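Local structure of hypoxanthine phosphoribosyltransferase (Bacillus anthracis, 3O7M) at residues I6-T11 with R167-I172. The protein probably catalyses the transfer of a phosphoribosyl group from phosphoribosyl pyrophosphate to hypoxanthine, giving IMP in purine salvage. Residues are numbered along the deposited sequence; the frame is centred on the assembly and turned at random.
Sequences IEIKDT and RNLPFI. With SO4 (sulfate ion), chain I.
Thr11 lies across the ring of Phe171, and the two side chains cross at about a right angle. From the Thr11 CB two branches leave. Thr11 OG1 sits over one face of the ring, near its CD1-CE1 side, 3.8 Å from Phe171 CD1. Thr11 CG2, anti to the backbone N, reaches Phe171 CB at 4.2 Å and Phe171 CD1 at 4.1 Å. Thr11 CG2 is also 3.9 Å from Ile172 O. With Phe171 CG between its own backbone N and carbonyl carbon (chi1 51°), the ring turns a face to Thr11 OG1. Further along, Ile8 and Leu169 meet tip to tip, CD1 to CD1 at 4.0 Å. No hydrogen bond joins the two segments here.

The contact lies at the surface, at the edge of a small antiparallel sheet apart from the mixed sheet of the phosphoribosyltransferase fold. Strand 8-13 pairs with strand 172-175, where Lys9 and Ser174 share backbone hydrogen bonding. Strand 155-156 is the third strand. A small sheet built from both chain ends is consistent with the hood of type I phosphoribosyltransferases. Residues 167-171 are the last part of the loop leading into strand 172-175, and Leu169 also packs on Val156.

At the other end of segment 167-172, Arg167 extends away from residues 6-11 to a sulfate, probably from the crystallisation liquor. Its guanidinium meets the ion edge-on, with sulfur in its plane. Arg167 NH1 donates to sulfate O1 at 2.8 Å, and Arg167 NH2 to sulfate O3 at 2.7 Å, the latter bond nearly straight at 170°. Lys45 N binds the same ion. Glu164 forms a salt bridge with Arg167 NH2, while NH1 also bonds Gly159 O.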
ATOM      1  N   ILE B   6       4.214  -3.454 -32.108  1.00 86.44           N
ATOM      2  CA  ILE B   6       5.344  -2.731 -31.457  1.00 81.48           C
ATOM      3  C   ILE B   6       6.690  -3.267 -31.936  1.00 78.75           C
ATOM      4  O   ILE B   6       7.077  -4.388 -31.597  1.00 78.95           O
ATOM      5  CB  ILE B   6       5.290  -2.875 -29.929  1.00 79.75           C
ATOM      6  CG1 ILE B   6       3.977  -2.308 -29.386  1.00 83.54           C
ATOM      7  CG2 ILE B   6       6.474  -2.172 -29.292  1.00 74.65           C
ATOM      8  CD1 ILE B   6       3.784  -2.522 -27.887  1.00 84.32           C
ATOM      9  N   GLU B   7       7.409  -2.466 -32.713  1.00 76.50           N
ATOM     10  CA  GLU B   7       8.701  -2.890 -33.231  1.00 74.23           C
ATOM     11  C   GLU B   7       9.819  -1.897 -32.947  1.00 69.47           C
ATOM     12  O   GLU B   7       9.644  -0.685 -33.067  1.00 68.24           O
ATOM     13  CB  GLU B   7       8.629  -3.107 -34.734  1.00 77.49           C
ATOM     14  CG  GLU B   7       7.713  -4.227 -35.157  1.00 83.00           C
ATOM     15  CD  GLU B   7       7.725  -4.430 -36.652  1.00 86.99           C
ATOM     16  OE1 GLU B   7       8.452  -3.683 -37.345  1.00 86.08           O
ATOM     17  OE2 GLU B   7       7.010  -5.334 -37.133  1.00 92.98           O
ATOM     18  N   ILE B   8      10.971  -2.450 -32.593  1.00 66.78           N
ATOM     19  CA  ILE B   8      12.168  -1.687 -32.315  1.00 63.19           C
ATOM     20  C   ILE B   8      12.678  -1.017 -33.581  1.00 63.43           C
ATOM     21  O   ILE B   8      12.968  -1.697 -34.563  1.00 65.03           O
ATOM     22  CB  ILE B   8      13.272  -2.616 -31.773  1.00 61.93           C
ATOM     23  CG1 ILE B   8      12.871  -3.169 -30.400  1.00 62.48           C
ATOM     24  CG2 ILE B   8      14.603  -1.878 -31.662  1.00 59.14           C
ATOM     25  CD1 ILE B   8      13.830  -4.207 -29.851  1.00 62.79           C
ATOM     26  N   LYS B   9      12.766   0.312 -33.572  1.00 61.56           N
ATOM     27  CA  LYS B   9      13.308   1.017 -34.725  1.00 62.22           C
ATOM     28  C   LYS B   9      14.819   1.017 -34.674  1.00 59.13           C
ATOM     29  O   LYS B   9      15.465   0.110 -35.188  1.00 60.39           O
ATOM     30  CB  LYS B   9      12.828   2.468 -34.838  1.00 62.76           C
ATOM     31  CG  LYS B   9      11.563   2.662 -35.606  1.00 69.09           C
ATOM     32  CD  LYS B   9      11.547   4.020 -36.330  1.00 71.90           C
ATOM     33  CE  LYS B   9      10.324   4.132 -37.238  1.00 77.69           C
ATOM     34  NZ  LYS B   9      10.358   5.328 -38.127  1.00 80.60           N
ATOM     35  N   ASP B  10      15.383   2.038 -34.037  1.00 55.31           N
ATOM     36  CA  ASP B  10      16.817   2.202 -33.982  1.00 52.43           C
ATOM     37  C   ASP B  10      17.317   2.393 -32.561  1.00 47.33           C
ATOM     38  O   ASP B  10      16.566   2.798 -31.674  1.00 46.17           O
ATOM     39  CB  ASP B  10      17.216   3.442 -34.784  1.00 53.37           C
ATOM     40  CG  ASP B  10      16.872   3.330 -36.240  1.00 58.17           C
ATOM     41  OD1 ASP B  10      17.324   2.354 -36.886  1.00 62.10           O
ATOM     42  OD2 ASP B  10      16.171   4.234 -36.738  1.00 61.02           O
ATOM     43  N   THR B  11      18.594   2.093 -32.363  1.00 44.50           N
ATOM     44  CA  THR B  11      19.235   2.324 -31.076  1.00 40.92           C
ATOM     45  C   THR B  11      19.496   3.808 -30.997  1.00 38.75           C
ATOM     46  O   THR B  11      20.098   4.376 -31.892  1.00 38.80           O
ATOM     47  CB  THR B  11      20.573   1.599 -30.989  1.00 40.41           C
ATOM     48  OG1 THR B  11      20.341   0.194 -30.993  1.00 42.60           O
ATOM     49  CG2 THR B  11      21.327   1.979 -29.732  1.00 37.55           C
ATOM     50  N   ARG B 167      11.793  -3.521 -21.064  1.00 30.66           N
ATOM     51  CA  ARG B 167      12.584  -2.924 -19.997  1.00 29.71           C
ATOM     52  C   ARG B 167      13.961  -3.551 -19.897  1.00 28.72           C
ATOM     53  O   ARG B 167      14.880  -2.937 -19.369  1.00 27.28           O
ATOM     54  CB  ARG B 167      11.914  -3.066 -18.639  1.00 29.68           C
ATOM     55  CG  ARG B 167      10.569  -2.387 -18.499  1.00 31.06           C
ATOM     56  CD  ARG B 167      10.182  -2.397 -17.037  1.00 29.90           C
ATOM     57  NE  ARG B 167       8.785  -2.096 -16.818  1.00 30.30           N
ATOM     58  CZ  ARG B 167       8.281  -0.886 -16.590  1.00 29.75           C
ATOM     59  NH1 ARG B 167       9.045   0.187 -16.534  1.00 29.00           N
ATOM     60  NH2 ARG B 167       6.988  -0.751 -16.385  1.00 29.90           N
ATOM     61  N   ASN B 168      14.104  -4.768 -20.400  1.00 29.15           N
ATOM     62  CA  ASN B 168      15.378  -5.491 -20.283  1.00 28.86           C
ATOM     63  C   ASN B 168      16.410  -5.172 -21.356  1.00 29.59           C
ATOM     64  O   ASN B 168      17.531  -5.700 -21.310  1.00 29.83           O
ATOM     65  CB  ASN B 168      15.152  -7.004 -20.245  1.00 29.31           C
ATOM     66  CG  ASN B 168      14.479  -7.515 -21.466  1.00 30.48           C
ATOM     67  OD1 ASN B 168      13.566  -6.877 -21.982  1.00 32.14           O
ATOM     68  ND2 ASN B 168      14.920  -8.675 -21.956  1.00 32.18           N
ATOM     69  N   LEU B 169      16.067  -4.343 -22.342  1.00 30.49           N
ATOM     70  CA  LEU B 169      17.078  -3.976 -23.329  1.00 30.80           C
ATOM     71  C   LEU B 169      18.178  -3.177 -22.639  1.00 29.56           C
ATOM     72  O   LEU B 169      17.906  -2.292 -21.828  1.00 28.08           O
ATOM     73  CB  LEU B 169      16.526  -3.159 -24.479  1.00 31.99           C
ATOM     74  CG  LEU B 169      15.427  -3.752 -25.347  1.00 34.07           C
ATOM     75  CD1 LEU B 169      15.054  -2.688 -26.352  1.00 36.74           C
ATOM     76  CD2 LEU B 169      15.822  -5.051 -26.047  1.00 39.64           C
ATOM     77  N   PRO B 170      19.438  -3.474 -22.978  1.00 29.08           N
ATOM     78  CA  PRO B 170      20.510  -2.756 -22.315  1.00 28.93           C
ATOM     79  C   PRO B 170      20.796  -1.371 -22.902  1.00 29.25           C
ATOM     80  O   PRO B 170      21.693  -0.665 -22.404  1.00 29.51           O
ATOM     81  CB  PRO B 170      21.712  -3.694 -22.479  1.00 29.20           C
ATOM     82  CG  PRO B 170      21.389  -4.547 -23.592  1.00 31.47           C
ATOM     83  CD  PRO B 170      19.910  -4.700 -23.639  1.00 29.88           C
ATOM     84  N   PHE B 171      20.064  -1.022 -23.960  1.00 28.43           N
ATOM     85  CA  PHE B 171      20.190   0.249 -24.633  1.00 28.25           C
ATOM     86  C   PHE B 171      18.812   0.883 -24.727  1.00 28.42           C
ATOM     87  O   PHE B 171      17.817   0.254 -24.369  1.00 28.23           O
ATOM     88  CB  PHE B 171      20.775   0.065 -26.037  1.00 29.82           C
ATOM     89  CG  PHE B 171      20.058  -0.967 -26.862  1.00 30.96           C
ATOM     90  CD1 PHE B 171      18.935  -0.631 -27.588  1.00 34.64           C
ATOM     91  CD2 PHE B 171      20.477  -2.281 -26.868  1.00 33.43           C
ATOM     92  CE1 PHE B 171      18.268  -1.590 -28.342  1.00 35.35           C
ATOM     93  CE2 PHE B 171      19.804  -3.230 -27.610  1.00 35.70           C
ATOM     94  CZ  PHE B 171      18.715  -2.881 -28.347  1.00 35.92           C
ATOM     95  N   ILE B 172      18.779   2.150 -25.135  1.00 28.26           N
ATOM     96  CA  ILE B 172      17.541   2.875 -25.374  1.00 30.01           C
ATOM     97  C   ILE B 172      17.305   2.857 -26.884  1.00 31.61           C
ATOM     98  O   ILE B 172      18.222   3.141 -27.683  1.00 30.97           O
ATOM     99  CB  ILE B 172      17.638   4.339 -24.883  1.00 29.72           C
ATOM    100  CG1 ILE B 172      17.801   4.416 -23.353  1.00 30.44           C
ATOM    101  CG2 ILE B 172      16.431   5.137 -25.310  1.00 30.02           C
ATOM    102  CD1 ILE B 172      16.558   4.404 -22.574  1.00 32.36           C
TER
HETATM  103  S   SO4 I 184       6.418   2.663 -15.260  1.00 48.62           S
HETATM  104  O1  SO4 I 184       7.842   2.539 -15.634  1.00 45.23           O
HETATM  105  O2  SO4 I 184       5.951   3.943 -15.769  1.00 47.66           O
HETATM  106  O3  SO4 I 184       5.685   1.557 -15.870  1.00 48.93           O
HETATM  107  O4  SO4 I 184       6.191   2.596 -13.828  1.00 42.27           O